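Local coordinates for phycocyanobilin lyase subunit alpha (Nostoc sp. PCC 7120, PDB 5N3U), which associates with CpcF to form a lyase that is probably required for attaching the chromophore to the phycocyanin alpha subunit, the CpcA gene product, at residues Ala123-Leu128 / Glu153-Ile158. Residues are numbered along the deposited sequence; the frame is centred on the assembly and turned at random.
Sequences ALIKLL and EALGAI
Leu155 projects into a hollow lined by Leu124, Ile125 and Leu128 of segment 123-128, its two methyls dividing between the walls. Leu155 CD2 lies 3.6 Å from Leu124 CB, close to the root of that side chain. The same Leu155 CD2 meets Ile125 CG1 at 4.0 Å, the side chains of Ile125 and Leu155 crossing at about a right angle. On the other branch, Leu155 CD1 meets Leu128 CD1 tip to tip at 3.8 Å. With CG anti to its own carbonyl carbon (chi1 -74°), the Leu155 fork is carried across to segment 123-128. Leu124 answers in the reverse sense: Leu124 CD1 settles 3.8 Å from Ala154 CB, where the small side chain makes a shallow seat, and meets Ile158 CD1 end to end at 3.9 Å. An alanine in place of Leu155 would probably open a gap between Leu124, Ile125 and Leu128 and deprive Leu128 CD1 of its mate. No hydrogen bond crosses the interface, so complementary apolar shape does the joining. Leu166 and Ile167 of helix 164-167 touch Ile125 and Leu155 respectively. Such packing of helix 121-126 and helix 148-157, together with the residues that follow each, is characteristic of the hydrophobic interior of a HEAT-repeat alpha solenoid.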
ATOM      1  N   ALA A 123      33.127   2.260  18.828  1.00 21.07           N
ATOM      2  CA  ALA A 123      32.069   1.548  19.482  1.00 23.45           C
ATOM      3  C   ALA A 123      31.542   0.397  18.593  1.00 23.02           C
ATOM      4  O   ALA A 123      31.210  -0.685  19.093  1.00 23.16           O
ATOM      5  CB  ALA A 123      30.964   2.465  19.842  1.00 26.68           C
ATOM      6  N   LEU A 124      31.488   0.631  17.291  1.00 21.41           N
ATOM      7  CA  LEU A 124      31.143  -0.440  16.321  1.00 21.54           C
ATOM      8  C   LEU A 124      32.156  -1.516  16.353  1.00 21.17           C
ATOM      9  O   LEU A 124      31.793  -2.679  16.359  1.00 19.99           O
ATOM     10  CB  LEU A 124      31.002   0.098  14.931  1.00 18.96           C
ATOM     11  CG  LEU A 124      29.793   1.045  14.815  1.00 22.48           C
ATOM     12  CD1 LEU A 124      29.882   1.904  13.565  1.00 20.73           C
ATOM     13  CD2 LEU A 124      28.498   0.266  14.834  1.00 20.74           C
ATOM     14  N   ILE A 125      33.430  -1.134  16.401  1.00 21.81           N
ATOM     15  CA  ILE A 125      34.525  -2.142  16.466  1.00 22.00           C
ATOM     16  C   ILE A 125      34.474  -3.055  17.678  1.00 21.88           C
ATOM     17  O   ILE A 125      34.640  -4.258  17.598  1.00 22.83           O
ATOM     18  CB  ILE A 125      35.866  -1.456  16.321  1.00 23.01           C
ATOM     19  CG1 ILE A 125      36.048  -1.063  14.843  1.00 24.96           C
ATOM     20  CG2 ILE A 125      37.042  -2.358  16.719  1.00 25.48           C
ATOM     21  CD1 ILE A 125      37.272  -0.172  14.612  1.00 28.96           C
ATOM     22  N   LYS A 126      34.084  -2.497  18.789  1.00 23.71           N
ATOM     23  CA  LYS A 126      33.942  -3.269  20.003  1.00 24.01           C
ATOM     24  C   LYS A 126      32.883  -4.356  19.867  1.00 22.84           C
ATOM     25  O   LYS A 126      33.017  -5.453  20.420  1.00 24.16           O
ATOM     26  CB  LYS A 126      33.602  -2.252  21.103  1.00 30.26           C
ATOM     27  CG  LYS A 126      33.190  -2.830  22.423  1.00 42.82           C
ATOM     28  CD  LYS A 126      33.957  -2.175  23.570  1.00 49.54           C
ATOM     29  CE  LYS A 126      33.796  -0.687  23.579  1.00 52.14           C
ATOM     30  NZ  LYS A 126      33.590  -0.234  24.999  1.00 64.64           N
ATOM     31  N   LEU A 127      31.825  -4.135  19.095  1.00 21.86           N
ATOM     32  CA  LEU A 127      30.819  -5.187  18.938  1.00 21.80           C
ATOM     33  C   LEU A 127      31.294  -6.351  18.079  1.00 21.93           C
ATOM     34  O   LEU A 127      30.671  -7.389  18.043  1.00 23.74           O
ATOM     35  CB  LEU A 127      29.527  -4.583  18.399  1.00 22.86           C
ATOM     36  CG  LEU A 127      28.811  -3.555  19.236  1.00 22.99           C
ATOM     37  CD1 LEU A 127      27.512  -3.168  18.611  1.00 22.50           C
ATOM     38  CD2 LEU A 127      28.492  -4.061  20.629  1.00 25.10           C
ATOM     39  N   LEU A 128      32.426  -6.211  17.433  1.00 23.38           N
ATOM     40  CA  LEU A 128      33.029  -7.346  16.766  1.00 23.13           C
ATOM     41  C   LEU A 128      34.052  -8.107  17.659  1.00 23.96           C
ATOM     42  O   LEU A 128      34.781  -8.955  17.170  1.00 28.29           O
ATOM     43  CB  LEU A 128      33.719  -6.885  15.487  1.00 24.84           C
ATOM     44  CG  LEU A 128      32.904  -6.134  14.414  1.00 24.32           C
ATOM     45  CD1 LEU A 128      33.734  -5.888  13.136  1.00 25.23           C
ATOM     46  CD2 LEU A 128      31.731  -6.969  14.024  1.00 21.07           C
ATOM     47  N   GLU A 153      27.992  -3.281   7.943  1.00 20.83           N
ATOM     48  CA  GLU A 153      27.542  -2.289   6.973  1.00 23.19           C
ATOM     49  C   GLU A 153      27.936  -0.918   7.480  1.00 22.02           C
ATOM     50  O   GLU A 153      28.457  -0.085   6.712  1.00 21.64           O
ATOM     51  CB  GLU A 153      26.044  -2.339   6.829  1.00 25.79           C
ATOM     52  CG  GLU A 153      25.617  -3.498   5.988  1.00 28.76           C
ATOM     53  CD  GLU A 153      24.138  -3.503   5.701  1.00 41.68           C
ATOM     54  OE1 GLU A 153      23.363  -2.742   6.350  1.00 43.55           O
ATOM     55  OE2 GLU A 153      23.741  -4.297   4.822  1.00 41.38           O
ATOM     56  N   ALA A 154      27.681  -0.648   8.772  1.00 18.19           N
ATOM     57  CA  ALA A 154      28.042   0.679   9.289  1.00 18.12           C
ATOM     58  C   ALA A 154      29.537   1.021   9.191  1.00 18.84           C
ATOM     59  O   ALA A 154      29.942   2.145   8.835  1.00 20.10           O
ATOM     60  CB  ALA A 154      27.571   0.799  10.719  1.00 17.82           C
ATOM     61  N   LEU A 155      30.398   0.037   9.439  1.00 18.97           N
ATOM     62  CA  LEU A 155      31.824   0.245   9.405  1.00 18.95           C
ATOM     63  C   LEU A 155      32.297   0.513   7.964  1.00 20.25           C
ATOM     64  O   LEU A 155      33.147   1.384   7.758  1.00 18.76           O
ATOM     65  CB  LEU A 155      32.607  -0.975   9.934  1.00 19.51           C
ATOM     66  CG  LEU A 155      32.514  -1.079  11.453  1.00 19.70           C
ATOM     67  CD1 LEU A 155      32.966  -2.439  11.870  1.00 20.54           C
ATOM     68  CD2 LEU A 155      33.305  -0.017  12.146  1.00 20.17           C
ATOM     69  N   GLY A 156      31.664  -0.147   7.014  1.00 18.93           N
ATOM     70  CA  GLY A 156      31.901   0.212   5.610  1.00 22.72           C
ATOM     71  C   GLY A 156      31.521   1.604   5.225  1.00 24.24           C
ATOM     72  O   GLY A 156      32.319   2.362   4.579  1.00 22.53           O
ATOM     73  N   ALA A 157      30.330   1.970   5.666  1.00 23.91           N
ATOM     74  CA  ALA A 157      29.728   3.274   5.323  1.00 23.99           C
ATOM     75  C   ALA A 157      30.462   4.422   5.913  1.00 27.17           C
ATOM     76  O   ALA A 157      30.518   5.452   5.292  1.00 25.02           O
ATOM     77  CB  ALA A 157      28.254   3.357   5.692  1.00 25.85           C
ATOM     78  N   ILE A 158      31.046   4.263   7.083  1.00 23.13           N
ATOM     79  CA  ILE A 158      31.795   5.331   7.702  1.00 26.24           C
ATOM     80  C   ILE A 158      33.253   5.361   7.335  1.00 31.07           C
ATOM     81  O   ILE A 158      34.000   6.201   7.864  1.00 32.61           O
ATOM     82  CB  ILE A 158      31.607   5.384   9.216  1.00 24.83           C
ATOM     83  CG1 ILE A 158      32.387   4.248   9.887  1.00 24.26           C
ATOM     84  CG2 ILE A 158      30.116   5.381   9.537  1.00 27.23           C
ATOM     85  CD1 ILE A 158      32.169   4.070  11.342  1.00 22.95           C
TER